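Long-range contact in AvrRxo1-ORF1 (Xanthomonas oryzae pv. oryzicola, PDB 4Z8U), which is a type III effector of a bacterial rice pathogen, with a zeta-toxin-like P-loop fold that suggests a nucleotide-dependent kinase activity: residues 282-287 / 320-325. Numbering follows the deposited sequence.
Sequences GDLADK and KSWSAA
The first torsion of W322 sets CG opposite its carbonyl carbon (chi1 -81°), and that of L284 sets CG opposite its amide nitrogen (chi1 -174°); together they bring the isobutyl group obliquely against the pyrrole side of the indole, L284 CG lying 3.8 Å from W322 CD1. The carbonyl of L284 approaches the indole edge in the ring plane, its O 3.2 Å from W322 CD1, while K287 adds its CB methylene to the same carbon. Tryptophan suits this place because its indole packs on L284 and on L193 of helix 189-198 while its N-H hydrogen-bonds E190 OE2.

The backbone ties lie at the first turn of helix 322-331, whose leading amides lack acceptors within the helix. W322 N donates to K287 O (2.9 Å), and S323 N to A285 O at 3.0 Å. Small A285 and S323 let the two backbones come close, their CB atoms 4.0 Å apart. S321, the N-cap, takes A324 N on OG at 3.0 Å, and a water held by that OG reaches D286 OD1 through a weak bond. Three successive helix amides are therefore satisfied, two by loop carbonyls, which fasten 282-287 to the helix start, and one by the cap within 320-325.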
ATOM      1  N   GLY A 282       5.900  -7.912  -6.149  1.00 41.89           N
ATOM      2  CA  GLY A 282       4.841  -8.421  -5.204  1.00 43.91           C
ATOM      3  C   GLY A 282       4.119  -9.586  -5.865  1.00 51.42           C
ATOM      4  O   GLY A 282       3.918  -9.532  -7.095  1.00 54.55           O
ATOM      5  N   ASP A 283       3.688 -10.582  -5.101  1.00 49.39           N
ATOM      6  CA  ASP A 283       2.963 -11.697  -5.699  1.00 52.31           C
ATOM      7  C   ASP A 283       1.845 -12.246  -4.821  1.00 41.05           C
ATOM      8  O   ASP A 283       2.074 -13.144  -4.010  1.00 40.84           O
ATOM      9  CB  ASP A 283       3.934 -12.822  -6.070  1.00 53.56           C
ATOM     10  CG  ASP A 283       3.704 -13.348  -7.472  1.00 55.04           C
ATOM     11  OD1 ASP A 283       2.615 -13.103  -8.031  1.00 46.02           O
ATOM     12  OD2 ASP A 283       4.615 -14.008  -8.017  1.00 53.90           O
ATOM     13  N   LEU A 284       0.631 -11.723  -4.987  1.00 36.75           N
ATOM     14  CA  LEU A 284      -0.496 -12.315  -4.336  1.00 32.31           C
ATOM     15  C   LEU A 284      -0.782 -13.711  -4.963  1.00 27.19           C
ATOM     16  O   LEU A 284      -1.477 -14.556  -4.330  1.00 27.49           O
ATOM     17  CB  LEU A 284      -1.697 -11.389  -4.581  1.00 34.67           C
ATOM     18  CG  LEU A 284      -2.973 -11.703  -3.901  1.00 29.93           C
ATOM     19  CD1 LEU A 284      -2.869 -11.616  -2.368  1.00 30.36           C
ATOM     20  CD2 LEU A 284      -4.160 -10.822  -4.403  1.00 35.02           C
ATOM     21  N   ALA A 285      -0.328 -13.953  -6.232  1.00 27.73           N
ATOM     22  CA  ALA A 285      -0.639 -15.153  -6.936  1.00 27.14           C
ATOM     23  C   ALA A 285      -0.074 -16.346  -6.132  1.00 27.25           C
ATOM     24  O   ALA A 285      -0.655 -17.479  -6.157  1.00 25.70           O
ATOM     25  CB  ALA A 285       0.002 -15.153  -8.310  1.00 29.44           C
ATOM     26  N   ASP A 286       1.025 -16.070  -5.387  1.00 27.84           N
ATOM     27  CA  ASP A 286       1.667 -17.189  -4.660  1.00 33.07           C
ATOM     28  C   ASP A 286       1.179 -17.333  -3.211  1.00 30.82           C
ATOM     29  O   ASP A 286       1.594 -18.297  -2.476  1.00 32.12           O
ATOM     30  CB  ASP A 286       3.187 -17.011  -4.661  1.00 31.52           C
ATOM     31  CG  ASP A 286       3.791 -17.034  -6.045  1.00 35.08           C
ATOM     32  OD1 ASP A 286       3.426 -17.873  -6.865  1.00 40.57           O
ATOM     33  OD2 ASP A 286       4.701 -16.211  -6.311  1.00 47.60           O
ATOM     34  N   LYS A 287       0.324 -16.442  -2.762  1.00 27.35           N
ATOM     35  CA  LYS A 287      -0.208 -16.535  -1.396  1.00 24.11           C
ATOM     36  C   LYS A 287      -1.017 -17.807  -1.202  1.00 27.98           C
ATOM     37  O   LYS A 287      -1.861 -18.158  -2.033  1.00 23.53           O
ATOM     38  CB  LYS A 287      -0.989 -15.269  -1.040  1.00 28.25           C
ATOM     39  CG  LYS A 287      -1.704 -15.355   0.301  1.00 34.38           C
ATOM     40  CD  LYS A 287      -0.748 -15.483   1.472  1.00 37.08           C
ATOM     41  CE  LYS A 287      -1.558 -15.771   2.754  1.00 41.42           C
ATOM     42  NZ  LYS A 287      -0.672 -15.755   3.985  1.00 47.20           N
ATOM     43  N   LYS A 320      -3.596 -24.432  -1.295  1.00 26.18           N
ATOM     44  CA  LYS A 320      -3.170 -24.078  -2.665  1.00 28.29           C
ATOM     45  C   LYS A 320      -2.889 -22.572  -2.728  1.00 22.32           C
ATOM     46  O   LYS A 320      -3.481 -21.805  -1.952  1.00 25.14           O
ATOM     47  CB  LYS A 320      -4.282 -24.490  -3.636  1.00 25.88           C
ATOM     48  CG  LYS A 320      -4.222 -25.972  -4.024  1.00 31.78           C
ATOM     49  CD  LYS A 320      -5.283 -26.271  -5.097  1.00 42.81           C
ATOM     50  CE  LYS A 320      -5.206 -27.725  -5.617  1.00 46.81           C
ATOM     51  NZ  LYS A 320      -5.603 -28.548  -4.437  1.00 51.21           N
ATOM     52  N   SER A 321      -2.038 -22.144  -3.669  1.00 25.04           N
ATOM     53  CA  SER A 321      -1.870 -20.689  -3.819  1.00 21.66           C
ATOM     54  C   SER A 321      -3.149 -20.139  -4.497  1.00 20.80           C
ATOM     55  O   SER A 321      -3.881 -20.866  -5.091  1.00 23.21           O
ATOM     56  CB  SER A 321      -0.649 -20.325  -4.660  1.00 23.54           C
ATOM     57  OG  SER A 321      -0.831 -20.867  -5.959  1.00 24.75           O
ATOM     58  N   TRP A 322      -3.344 -18.813  -4.447  1.00 22.87           N
ATOM     59  CA  TRP A 322      -4.488 -18.291  -5.188  1.00 20.73           C
ATOM     60  C   TRP A 322      -4.410 -18.684  -6.645  1.00 21.87           C
ATOM     61  O   TRP A 322      -5.410 -18.957  -7.285  1.00 23.04           O
ATOM     62  CB  TRP A 322      -4.440 -16.727  -5.141  1.00 20.08           C
ATOM     63  CG  TRP A 322      -4.952 -16.074  -3.916  1.00 22.31           C
ATOM     64  CD1 TRP A 322      -4.283 -15.217  -3.047  1.00 23.14           C
ATOM     65  CD2 TRP A 322      -6.298 -16.159  -3.403  1.00 22.64           C
ATOM     66  NE1 TRP A 322      -5.117 -14.744  -2.119  1.00 23.55           N
ATOM     67  CE2 TRP A 322      -6.337 -15.285  -2.230  1.00 22.91           C
ATOM     68  CE3 TRP A 322      -7.451 -16.830  -3.809  1.00 21.68           C
ATOM     69  CZ2 TRP A 322      -7.491 -15.089  -1.506  1.00 26.20           C
ATOM     70  CZ3 TRP A 322      -8.635 -16.619  -3.078  1.00 24.72           C
ATOM     71  CH2 TRP A 322      -8.652 -15.786  -1.931  1.00 23.79           C
ATOM     72  N   SER A 323      -3.208 -18.705  -7.236  1.00 23.79           N
ATOM     73  CA  SER A 323      -3.021 -18.978  -8.682  1.00 21.98           C
ATOM     74  C   SER A 323      -3.410 -20.456  -8.930  1.00 24.44           C
ATOM     75  O   SER A 323      -4.237 -20.695  -9.802  1.00 22.22           O
ATOM     76  CB  SER A 323      -1.537 -18.743  -9.056  1.00 27.58           C
ATOM     77  OG  SER A 323      -1.442 -18.909 -10.452  1.00 36.80           O
ATOM     78  N   ALA A 324      -2.941 -21.397  -8.072  1.00 23.93           N
ATOM     79  CA  ALA A 324      -3.314 -22.794  -8.227  1.00 25.93           C
ATOM     80  C   ALA A 324      -4.816 -23.050  -8.012  1.00 27.26           C
ATOM     81  O   ALA A 324      -5.452 -23.895  -8.720  1.00 23.55           O
ATOM     82  CB  ALA A 324      -2.502 -23.662  -7.240  1.00 25.10           C
ATOM     83  N   ALA A 325      -5.387 -22.337  -7.043  1.00 23.51           N
ATOM     84  CA  ALA A 325      -6.813 -22.489  -6.680  1.00 22.13           C
ATOM     85  C   ALA A 325      -7.656 -22.017  -7.831  1.00 21.97           C
ATOM     86  O   ALA A 325      -8.557 -22.728  -8.320  1.00 20.95           O
ATOM     87  CB  ALA A 325      -7.125 -21.667  -5.444  1.00 22.66           C
TER
HETATM   88  O   HOH W   1       1.609 -20.800  -7.239  1.00 46.85           O